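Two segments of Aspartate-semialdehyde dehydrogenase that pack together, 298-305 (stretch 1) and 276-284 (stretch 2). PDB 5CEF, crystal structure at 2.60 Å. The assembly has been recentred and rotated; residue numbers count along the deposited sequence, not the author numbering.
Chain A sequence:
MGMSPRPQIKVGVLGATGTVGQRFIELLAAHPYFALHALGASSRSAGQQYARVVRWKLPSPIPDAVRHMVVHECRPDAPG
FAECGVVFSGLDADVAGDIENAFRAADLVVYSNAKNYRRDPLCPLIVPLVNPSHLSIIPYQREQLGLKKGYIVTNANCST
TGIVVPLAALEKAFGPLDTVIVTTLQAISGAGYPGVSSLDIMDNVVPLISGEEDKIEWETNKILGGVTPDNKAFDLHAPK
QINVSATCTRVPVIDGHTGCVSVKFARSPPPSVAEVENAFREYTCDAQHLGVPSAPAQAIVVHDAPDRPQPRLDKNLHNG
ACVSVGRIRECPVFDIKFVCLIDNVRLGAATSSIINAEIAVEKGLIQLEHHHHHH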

# COMPACT_ATOMS: atom_id res chain seq x y z
N GLN A 298 -1.52 26.23 18.51
CA GLN A 298 -0.43 25.43 19.06
C GLN A 298 0.62 25.17 17.98
O GLN A 298 0.32 24.61 16.95
CB GLN A 298 -0.99 24.11 19.55
CG GLN A 298 -0.12 23.33 20.50
CD GLN A 298 -0.82 22.03 20.96
OE1 GLN A 298 -1.93 21.67 20.48
NE2 GLN A 298 -0.21 21.36 21.95
N ALA A 299 1.87 25.56 18.22
CA ALA A 299 2.88 25.48 17.13
C ALA A 299 3.51 24.09 17.01
O ALA A 299 3.64 23.56 15.91
CB ALA A 299 3.97 26.53 17.31
N ILE A 300 3.84 23.47 18.14
CA ILE A 300 4.36 22.12 18.14
C ILE A 300 3.70 21.24 19.17
O ILE A 300 3.66 21.62 20.33
CB ILE A 300 5.84 22.13 18.44
CG1 ILE A 300 6.53 23.07 17.47
CG2 ILE A 300 6.39 20.73 18.32
CD1 ILE A 300 8.01 23.22 17.70
N VAL A 301 3.24 20.05 18.77
CA VAL A 301 2.70 19.10 19.69
C VAL A 301 3.76 18.09 20.03
O VAL A 301 4.42 17.58 19.16
CB VAL A 301 1.49 18.36 19.09
CG1 VAL A 301 1.01 17.22 19.99
CG2 VAL A 301 0.35 19.34 18.83
N VAL A 302 3.89 17.75 21.32
CA VAL A 302 4.81 16.69 21.78
C VAL A 302 3.99 15.44 22.08
O VAL A 302 3.00 15.53 22.78
CB VAL A 302 5.55 17.10 23.06
CG1 VAL A 302 6.38 15.96 23.62
CG2 VAL A 302 6.46 18.28 22.75
N HIS A 303 4.40 14.29 21.53
CA HIS A 303 3.73 13.05 21.78
C HIS A 303 4.50 12.33 22.87
O HIS A 303 5.71 12.23 22.79
CB HIS A 303 3.73 12.19 20.51
CG HIS A 303 2.90 12.77 19.42
ND1 HIS A 303 1.56 12.48 19.27
CD2 HIS A 303 3.21 13.66 18.43
CE1 HIS A 303 1.08 13.16 18.24
NE2 HIS A 303 2.05 13.88 17.71
N ASP A 304 3.78 11.78 23.85
CA ASP A 304 4.43 11.00 24.92
C ASP A 304 4.53 9.52 24.56
O ASP A 304 5.41 8.83 25.07
CB ASP A 304 3.68 11.12 26.24
CG ASP A 304 3.60 12.55 26.74
OD1 ASP A 304 4.59 13.32 26.59
OD2 ASP A 304 2.52 12.89 27.29
N ALA A 305 3.67 9.02 23.67
CA ALA A 305 3.73 7.58 23.37
C ALA A 305 5.04 7.22 22.65
O ALA A 305 5.52 7.93 21.77
CB ALA A 305 2.52 7.14 22.57
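Stretch 2 (276-284) VENAFREYT

Stretch 2 continues a helix that begins earlier in the chain, and it lies across the strand of stretch 1 in a roughly antiparallel sense. The N-to-C directions of strand 300-302 and helix 276-282 differ by 142° (signed crossing angle -142°), and the two axes approach to 7.0 Å. The helical assignment rests on phi/psi values near -60/-45 from Val276 to Arg281 and on i to i+4 backbone hydrogen bonds, among them Phe280 N to Val276 O (3.1 Å), Arg281 N to Glu277 O (3.0 Å) and Glu282 N to Asn278 O (2.9 Å). At Tyr283 both backbone bonds from N are weak and psi is 128°, an extended value. The register follows the antiparallel run: the CA atoms of Ile300 and Phe280 are 6.0 Å apart, those of Ala299 and Thr284 6.2 Å.

Apolar packing brings side chains together along the strand. The alternation of the extended chain points the CA-to-CB bonds of Ile300 and Val302 toward the helix and that of Val301 away, which leaves Val301 without contact. Val302, with chi1 in t, brings CG2 to 3.5 Å from Phe280 CB and 3.7 Å from Glu277 O. Ile300, in the m, t rotamer, places CD1 4.1 Å from Phe280 CD1 and 3.9 Å from Tyr283 CD2, so its tip touches both aromatic residues. Ala299 CB lies near the plane of the Tyr283 ring, at its edge, 3.8 Å from CD2.

The charged contact is a salt bridge between Asp304 OD1 and Arg281 NH2 at 3.5 Å, a long separation. The Arg281 CA-to-CB bond points away from stretch 1, yet the end of its side chain comes nearer, and the carboxylate oxygen meets the guanidinium at its edge, near its plane. On the way, Arg281 CG passes 3.8 Å from Val302 CG2.

No direct hydrogen bond joins the stretches; water supplies the polar links. Water 1 accepts from Ile300 N (2.8 Å) and lies within hydrogen-bonding distance of Phe280 O (3.0 Å) and Tyr283 O (2.9 Å). Water 4 accepts from Ala299 N (3.1 Å) and donates to Tyr283 O (2.9 Å). Water 3 donates to Ile300 O (2.6 Å) and Arg281 O (3.2 Å) and accepts from Gln298 NE2 (2.9 Å). Water 2 reinforces the salt bridge, accepting from Arg281 NH2 (3.1 Å) while donating to Asp304 OD1 and Val302 O (both 2.8 Å).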

# COMPACT_ATOMS: atom_id res chain seq x y z
N VAL A 276 13.92 19.37 26.75
CA VAL A 276 13.66 19.44 25.32
C VAL A 276 12.16 19.32 25.06
O VAL A 276 11.60 20.09 24.27
CB VAL A 276 14.45 18.39 24.51
CG1 VAL A 276 14.01 18.40 23.06
CG2 VAL A 276 15.95 18.66 24.57
N GLU A 277 11.51 18.38 25.73
CA GLU A 277 10.06 18.29 25.66
C GLU A 277 9.38 19.62 25.96
O GLU A 277 8.48 20.06 25.23
CB GLU A 277 9.56 17.19 26.59
CG GLU A 277 9.97 15.79 26.11
CD GLU A 277 9.58 14.66 27.05
OE1 GLU A 277 9.59 14.83 28.30
OE2 GLU A 277 9.31 13.57 26.54
N ASN A 278 9.82 20.30 27.02
CA ASN A 278 9.24 21.60 27.37
C ASN A 278 9.50 22.65 26.37
O ASN A 278 8.60 23.41 26.06
CB ASN A 278 9.70 22.08 28.74
CG ASN A 278 9.20 21.17 29.82
OD1 ASN A 278 8.12 20.57 29.68
ND2 ASN A 278 10.00 20.99 30.85
N ALA A 279 10.71 22.69 25.85
CA ALA A 279 11.02 23.65 24.80
C ALA A 279 10.04 23.54 23.61
O ALA A 279 9.59 24.56 23.07
CB ALA A 279 12.47 23.49 24.35
N PHE A 280 9.73 22.31 23.22
CA PHE A 280 8.80 22.09 22.14
C PHE A 280 7.38 22.48 22.52
O PHE A 280 6.74 23.24 21.78
CB PHE A 280 8.83 20.62 21.68
CG PHE A 280 10.08 20.23 20.91
CD1 PHE A 280 10.63 21.05 19.95
CD2 PHE A 280 10.67 19.00 21.10
CE1 PHE A 280 11.76 20.65 19.23
CE2 PHE A 280 11.79 18.60 20.39
CZ PHE A 280 12.34 19.44 19.46
N ARG A 281 6.88 21.99 23.65
CA ARG A 281 5.51 22.36 24.14
C ARG A 281 5.26 23.84 24.26
O ARG A 281 4.18 24.29 23.92
CB ARG A 281 5.22 21.83 25.53
CG ARG A 281 4.96 20.38 25.54
CD ARG A 281 4.21 19.96 26.81
NE ARG A 281 4.43 18.52 26.89
CZ ARG A 281 5.49 17.96 27.44
NH1 ARG A 281 6.39 18.71 28.08
NH2 ARG A 281 5.62 16.62 27.38
N GLU A 282 6.25 24.57 24.74
CA GLU A 282 6.09 25.99 25.06
C GLU A 282 6.35 26.90 23.85
O GLU A 282 5.99 28.05 23.90
CB GLU A 282 7.06 26.41 26.20
CG GLU A 282 6.82 25.74 27.56
CD GLU A 282 8.06 25.77 28.48
OE1 GLU A 282 8.89 26.70 28.33
OE2 GLU A 282 8.22 24.85 29.35
N TYR A 283 6.98 26.39 22.79
CA TYR A 283 7.37 27.23 21.68
C TYR A 283 6.18 28.02 21.13
O TYR A 283 5.13 27.45 20.81
CB TYR A 283 7.98 26.42 20.56
CG TYR A 283 8.37 27.22 19.30
CD1 TYR A 283 9.52 28.04 19.31
CD2 TYR A 283 7.68 27.13 18.12
CE1 TYR A 283 9.92 28.76 18.19
CE2 TYR A 283 8.09 27.88 17.01
CZ TYR A 283 9.21 28.69 17.07
OH TYR A 283 9.63 29.42 16.00
N THR A 284 6.36 29.33 21.02
CA THR A 284 5.37 30.19 20.38
C THR A 284 6.15 31.22 19.57
O THR A 284 7.29 31.58 19.95
CB THR A 284 4.48 30.92 21.40
OG1 THR A 284 5.25 31.93 22.02
CG2 THR A 284 3.95 29.98 22.48
O HOH W 1 4.38 24.70 20.61
O HOH W 2 3.26 15.60 25.60
O HOH W 3 2.55 21.81 22.69
O HOH W 4 2.24 27.27 20.78